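Local coordinates for thioredoxin reductase (Streptococcus pyogenes, PDB 5UWY), which probably uses NADPH, through bound FAD and a redox-active disulfide, to reduce thioredoxin, at residues Ala24-Gln35 against Phe73-Val82. Sequence-based numbering, arbitrary orientation.
Sequences ARSNLSVAIIEQ and FNVENIYGIV. With FAD (flavin-adenine dinucleotide), chain B.
Strands 30-34 and 76-79 pair in parallel at one border of the five-stranded FAD-domain sheet, 76-79 outermost and 30-34 between it and strand 5-10. Ala-31 to Glu-34 lie in register with Glu-76 to Tyr-79. Ile-32 is gripped through both backbone groups: its N donates to Glu-76 O and its O accepts from Ile-78 N, each at 2.9 Å. The last bond, Gly-80 N to Glu-34 O, is longer at 3.3 Å, its donor well above the carbonyl plane. On one face Ile-32 CD1 meets Val-75 CG1 at 3.8 Å, while Val-75 CG2 turns to Ala-24 CB near the end of helix 14-25. On the other, with CG1 beside the backbone N (chi1 -71°), Ile-33 CG2 stands anti to that N and reaches Val-82 CG2 at 3.6 Å. Arg-25 CG makes a CH-pi contact over a face of the Phe-73 ring, 4.2 Å from its centroid; the extended chain carries the guanidinium past CZ, nearly perpendicular to the ring, where NH1 hydrogen-bonds Cys-136 O of the second subunit. Glu-34 OE1 and OE2 accept from ribose O3B and O2B, both modelled too short for reliable lengths; Ser-12 N, in the probable GxGxxG turn, also binds OE1. Val-82 N bonds adenine N1A at 3.1 Å, and its O receives a weak bond from N6A. An acidic residue closing the second strand and holding the ribose is a hallmark of Rossmann-type dinucleotide-binding folds.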
loop_
_atom_site.group_PDB
_atom_site.type_symbol
_atom_site.label_atom_id
_atom_site.label_comp_id
_atom_site.label_asym_id
_atom_site.label_seq_id
_atom_site.Cartn_x
_atom_site.Cartn_y
_atom_site.Cartn_z
ATOM N N ALA A 24 5.509 13.474 8.712
ATOM C CA ALA A 24 5.504 14.144 10.007
ATOM C C ALA A 24 6.161 13.281 11.076
ATOM O O ALA A 24 6.907 13.792 11.920
ATOM C CB ALA A 24 4.076 14.501 10.410
ATOM N N ARG A 25 5.897 11.972 11.053
ATOM C CA ARG A 25 6.523 11.072 12.016
ATOM C C ARG A 25 8.043 11.138 11.939
ATOM O O ARG A 25 8.723 10.899 12.942
ATOM C CB ARG A 25 6.039 9.639 11.788
ATOM C CG ARG A 25 6.277 8.708 12.961
ATOM C CD ARG A 25 5.369 7.494 12.889
ATOM N NE ARG A 25 5.544 6.612 14.039
ATOM C CZ ARG A 25 6.451 5.645 14.107
ATOM N NH1 ARG A 25 7.272 5.427 13.088
ATOM N NH2 ARG A 25 6.540 4.893 15.196
ATOM N N SER A 26 8.588 11.465 10.768
ATOM C CA SER A 26 10.021 11.658 10.596
ATOM C C SER A 26 10.487 13.041 11.040
ATOM O O SER A 26 11.612 13.431 10.706
ATOM C CB SER A 26 10.414 11.423 9.134
ATOM O OG SER A 26 9.679 10.348 8.575
ATOM N N ASN A 27 9.647 13.781 11.767
ATOM C CA ASN A 27 9.999 15.084 12.338
ATOM C C ASN A 27 10.268 16.113 11.239
ATOM O O ASN A 27 11.333 16.734 11.172
ATOM C CB ASN A 27 11.199 14.965 13.285
ATOM C CG ASN A 27 11.019 15.759 14.559
ATOM O OD1 ASN A 27 10.018 15.610 15.260
ATOM N ND2 ASN A 27 11.988 16.617 14.863
ATOM N N LEU A 28 9.271 16.292 10.376
ATOM C CA LEU A 28 9.328 17.281 9.310
ATOM C C LEU A 28 8.090 18.164 9.365
ATOM O O LEU A 28 7.023 17.743 9.828
ATOM C CB LEU A 28 9.438 16.619 7.927
ATOM C CG LEU A 28 10.618 15.670 7.704
ATOM C CD1 LEU A 28 10.545 15.045 6.319
ATOM C CD2 LEU A 28 11.940 16.392 7.904
ATOM N N SER A 29 8.245 19.400 8.895
ATOM C CA SER A 29 7.133 20.345 8.823
ATOM C C SER A 29 6.180 19.911 7.717
ATOM O O SER A 29 6.536 19.932 6.534
ATOM C CB SER A 29 7.657 21.755 8.575
ATOM O OG SER A 29 8.844 21.985 9.313
ATOM N N VAL A 30 4.967 19.515 8.093
ATOM C CA VAL A 30 4.003 18.945 7.161
ATOM C C VAL A 30 2.690 19.704 7.272
ATOM O O VAL A 30 2.170 19.906 8.379
ATOM C CB VAL A 30 3.772 17.446 7.424
ATOM C CG1 VAL A 30 2.713 16.905 6.478
ATOM C CG2 VAL A 30 5.074 16.678 7.287
ATOM N N ALA A 31 2.147 20.112 6.130
ATOM C CA ALA A 31 0.801 20.664 6.124
ATOM C C ALA A 31 0.030 20.093 4.948
ATOM O O ALA A 31 0.590 19.888 3.868
ATOM C CB ALA A 31 0.816 22.193 6.065
ATOM N N ILE A 32 -1.254 19.821 5.168
ATOM C CA ILE A 32 -2.149 19.343 4.119
ATOM C C ILE A 32 -3.076 20.481 3.726
ATOM O O ILE A 32 -3.761 21.047 4.584
ATOM C CB ILE A 32 -2.963 18.124 4.589
ATOM C CG1 ILE A 32 -2.048 16.999 5.071
ATOM C CG2 ILE A 32 -3.878 17.636 3.476
ATOM C CD1 ILE A 32 -2.800 15.857 5.724
ATOM N N ILE A 33 -3.113 20.819 2.437
ATOM C CA ILE A 33 -4.109 21.757 1.921
ATOM C C ILE A 33 -5.284 20.936 1.413
ATOM O O ILE A 33 -5.151 20.180 0.442
ATOM C CB ILE A 33 -3.564 22.662 0.807
ATOM C CG1 ILE A 33 -2.567 23.696 1.350
ATOM C CG2 ILE A 33 -4.739 23.380 0.122
ATOM C CD1 ILE A 33 -1.122 23.312 1.185
ATOM N N GLU A 34 -6.443 21.082 2.055
ATOM C CA GLU A 34 -7.617 20.303 1.689
ATOM C C GLU A 34 -8.822 21.196 1.449
ATOM O O GLU A 34 -9.158 22.044 2.282
ATOM C CB GLU A 34 -7.988 19.262 2.749
ATOM C CG GLU A 34 -8.968 18.219 2.220
ATOM C CD GLU A 34 -8.754 17.898 0.742
ATOM O OE1 GLU A 34 -8.135 16.854 0.435
ATOM O OE2 GLU A 34 -9.285 18.642 -0.110
ATOM N N GLN A 35 -9.484 20.969 0.318
ATOM C CA GLN A 35 -10.758 21.600 -0.017
ATOM C C GLN A 35 -11.865 20.715 0.558
ATOM O O GLN A 35 -12.295 19.729 -0.047
ATOM C CB GLN A 35 -10.859 21.780 -1.528
ATOM C CG GLN A 35 -12.251 21.832 -2.135
ATOM C CD GLN A 35 -12.265 21.270 -3.548
ATOM O OE1 GLN A 35 -11.416 21.614 -4.373
ATOM N NE2 GLN A 35 -13.225 20.396 -3.829
ATOM N N PHE A 73 1.078 14.102 15.569
ATOM C CA PHE A 73 2.350 14.293 14.880
ATOM C C PHE A 73 2.511 15.684 14.270
ATOM O O PHE A 73 3.368 15.872 13.399
ATOM C CB PHE A 73 2.534 13.241 13.786
ATOM C CG PHE A 73 2.742 11.845 14.302
ATOM C CD1 PHE A 73 3.790 11.561 15.159
ATOM C CD2 PHE A 73 1.919 10.808 13.887
ATOM C CE1 PHE A 73 3.996 10.275 15.624
ATOM C CE2 PHE A 73 2.129 9.515 14.343
ATOM C CZ PHE A 73 3.164 9.252 15.216
ATOM N N ASN A 74 1.694 16.653 14.689
ATOM C CA ASN A 74 1.871 18.066 14.313
ATOM C C ASN A 74 1.618 18.327 12.832
ATOM O O ASN A 74 2.173 19.264 12.254
ATOM C CB ASN A 74 3.264 18.574 14.691
ATOM C CG ASN A 74 3.271 19.275 16.018
ATOM O OD1 ASN A 74 3.388 18.643 17.066
ATOM N ND2 ASN A 74 3.158 20.598 15.985
ATOM N N VAL A 75 0.756 17.533 12.208
ATOM C CA VAL A 75 0.360 17.823 10.837
ATOM C C VAL A 75 -0.572 19.024 10.857
ATOM O O VAL A 75 -1.621 18.995 11.508
ATOM C CB VAL A 75 -0.322 16.614 10.192
ATOM C CG1 VAL A 75 -0.799 16.968 8.788
ATOM C CG2 VAL A 75 0.631 15.429 10.158
ATOM N N GLU A 76 -0.186 20.096 10.172
ATOM C CA GLU A 76 -1.043 21.276 10.162
ATOM C C GLU A 76 -2.029 21.183 9.000
ATOM O O GLU A 76 -1.632 20.961 7.849
ATOM C CB GLU A 76 -0.237 22.573 10.108
ATOM C CG GLU A 76 -1.107 23.813 9.923
ATOM C CD GLU A 76 -1.866 24.204 11.188
ATOM O OE1 GLU A 76 -2.453 25.309 11.231
ATOM O OE2 GLU A 76 -1.874 23.405 12.147
ATOM N N ASN A 77 -3.322 21.313 9.309
ATOM C CA ASN A 77 -4.387 21.187 8.321
ATOM C C ASN A 77 -4.827 22.581 7.885
ATOM O O ASN A 77 -5.212 23.415 8.718
ATOM C CB ASN A 77 -5.562 20.399 8.896
ATOM C CG ASN A 77 -5.316 18.904 8.902
ATOM O OD1 ASN A 77 -4.863 18.342 9.901
ATOM N ND2 ASN A 77 -5.612 18.250 7.785
ATOM N N ILE A 78 -4.775 22.822 6.578
ATOM C CA ILE A 78 -5.036 24.128 5.990
ATOM C C ILE A 78 -6.135 23.971 4.953
ATOM O O ILE A 78 -5.993 23.184 4.009
ATOM C CB ILE A 78 -3.776 24.727 5.343
ATOM C CG1 ILE A 78 -2.637 24.795 6.357
ATOM C CG2 ILE A 78 -4.078 26.094 4.770
ATOM C CD1 ILE A 78 -1.330 25.300 5.780
ATOM N N TYR A 79 -7.231 24.704 5.131
ATOM C CA TYR A 79 -8.254 24.742 4.097
ATOM C C TYR A 79 -7.774 25.575 2.918
ATOM O O TYR A 79 -7.178 26.642 3.088
ATOM C CB TYR A 79 -9.565 25.322 4.627
ATOM C CG TYR A 79 -10.428 25.863 3.508
ATOM C CD1 TYR A 79 -11.150 25.004 2.688
ATOM C CD2 TYR A 79 -10.498 27.229 3.249
ATOM C CE1 TYR A 79 -11.926 25.487 1.651
ATOM C CE2 TYR A 79 -11.272 27.720 2.214
ATOM C CZ TYR A 79 -11.983 26.845 1.420
ATOM O OH TYR A 79 -12.757 27.327 0.390
ATOM N N GLY A 80 -8.053 25.082 1.716
ATOM C CA GLY A 80 -7.732 25.810 0.509
ATOM C C GLY A 80 -8.014 25.009 -0.742
ATOM O O GLY A 80 -8.065 23.777 -0.700
ATOM N N ILE A 81 -8.214 25.695 -1.863
ATOM C CA ILE A 81 -8.389 25.060 -3.165
ATOM C C ILE A 81 -7.226 25.509 -4.043
ATOM O O ILE A 81 -7.178 26.668 -4.478
ATOM C CB ILE A 81 -9.749 25.398 -3.796
ATOM C CG1 ILE A 81 -10.857 25.288 -2.748
ATOM C CG2 ILE A 81 -10.037 24.470 -4.973
ATOM C CD1 ILE A 81 -11.973 26.290 -2.914
ATOM N N VAL A 82 -6.289 24.594 -4.293
ATOM C CA VAL A 82 -5.043 24.940 -4.965
ATOM C C VAL A 82 -5.325 25.234 -6.432
ATOM O O VAL A 82 -5.924 24.420 -7.146
ATOM C CB VAL A 82 -4.014 23.815 -4.806
ATOM C CG1 VAL A 82 -2.734 24.147 -5.566
ATOM C CG2 VAL A 82 -3.712 23.586 -3.339
HETATM P PA FAD B . -8.931 10.977 -3.165
HETATM O O1A FAD B . -9.291 10.410 -1.840
HETATM O O2A FAD B . -10.028 10.949 -4.234
HETATM O O5B FAD B . -8.447 12.451 -3.029
HETATM C C5B FAD B . -9.347 13.553 -3.260
HETATM C C4B FAD B . -9.031 14.668 -2.302
HETATM O O4B FAD B . -8.338 15.724 -3.009
HETATM C C3B FAD B . -10.254 15.309 -1.639
HETATM O O3B FAD B . -10.067 15.459 -0.234
HETATM C C2B FAD B . -10.378 16.652 -2.362
HETATM O O2B FAD B . -10.963 17.637 -1.515
HETATM C C1B FAD B . -8.908 16.957 -2.641
HETATM N N9A FAD B . -8.669 17.930 -3.708
HETATM C C8A FAD B . -8.847 17.763 -5.057
HETATM N N7A FAD B . -8.544 18.819 -5.776
HETATM C C5A FAD B . -8.134 19.744 -4.830
HETATM C C6A FAD B . -7.679 21.074 -4.943
HETATM N N6A FAD B . -7.559 21.719 -6.104
HETATM N N1A FAD B . -7.350 21.719 -3.800
HETATM C C2A FAD B . -7.469 21.076 -2.636
HETATM N N3A FAD B . -7.883 19.828 -2.411
HETATM C C4A FAD B . -8.203 19.215 -3.557
HETATM N N1 FAD B . -11.970 2.259 -1.998
HETATM C C2 FAD B . -11.744 1.005 -1.505
HETATM O O2 FAD B . -10.638 0.669 -1.065
HETATM N N3 FAD B . -12.775 0.081 -1.487
HETATM C C4 FAD B . -14.061 0.290 -1.938
HETATM O O4 FAD B . -14.894 -0.612 -1.870
HETATM C C4X FAD B . -14.290 1.622 -2.465
HETATM N N5 FAD B . -15.480 1.905 -2.916
HETATM C C5X FAD B . -15.700 3.175 -3.422
HETATM C C6 FAD B . -16.969 3.490 -3.905
HETATM C C7 FAD B . -17.246 4.749 -4.421
HETATM C C7M FAD B . -18.630 5.051 -4.934
HETATM C C8 FAD B . -16.233 5.722 -4.457
HETATM C C8M FAD B . -16.501 7.097 -5.010
HETATM C C9 FAD B . -14.964 5.412 -3.974
HETATM C C9A FAD B . -14.691 4.150 -3.459
HETATM N N10 FAD B . -13.411 3.796 -2.976
HETATM C C10 FAD B . -13.181 2.539 -2.457
HETATM C "C1'" FAD B . -12.316 4.782 -2.950
HETATM C "C2'" FAD B . -11.306 4.624 -4.081
HETATM O "O2'" FAD B . -10.298 3.674 -3.734
HETATM C "C3'" FAD B . -10.635 5.973 -4.342
HETATM O "O3'" FAD B . -9.992 5.898 -5.607
HETATM C "C4'" FAD B . -9.612 6.433 -3.296
HETATM O "O4'" FAD B . -10.293 6.893 -2.128
HETATM C "C5'" FAD B . -8.710 7.532 -3.822
HETATM O "O5'" FAD B . -7.782 7.930 -2.790
HETATM P P FAD B . -6.779 9.131 -3.011
HETATM O O1P FAD B . -5.686 8.700 -3.993
HETATM O O2P FAD B . -6.248 9.685 -1.740
HETATM O O3P FAD B . -7.667 10.222 -3.753
#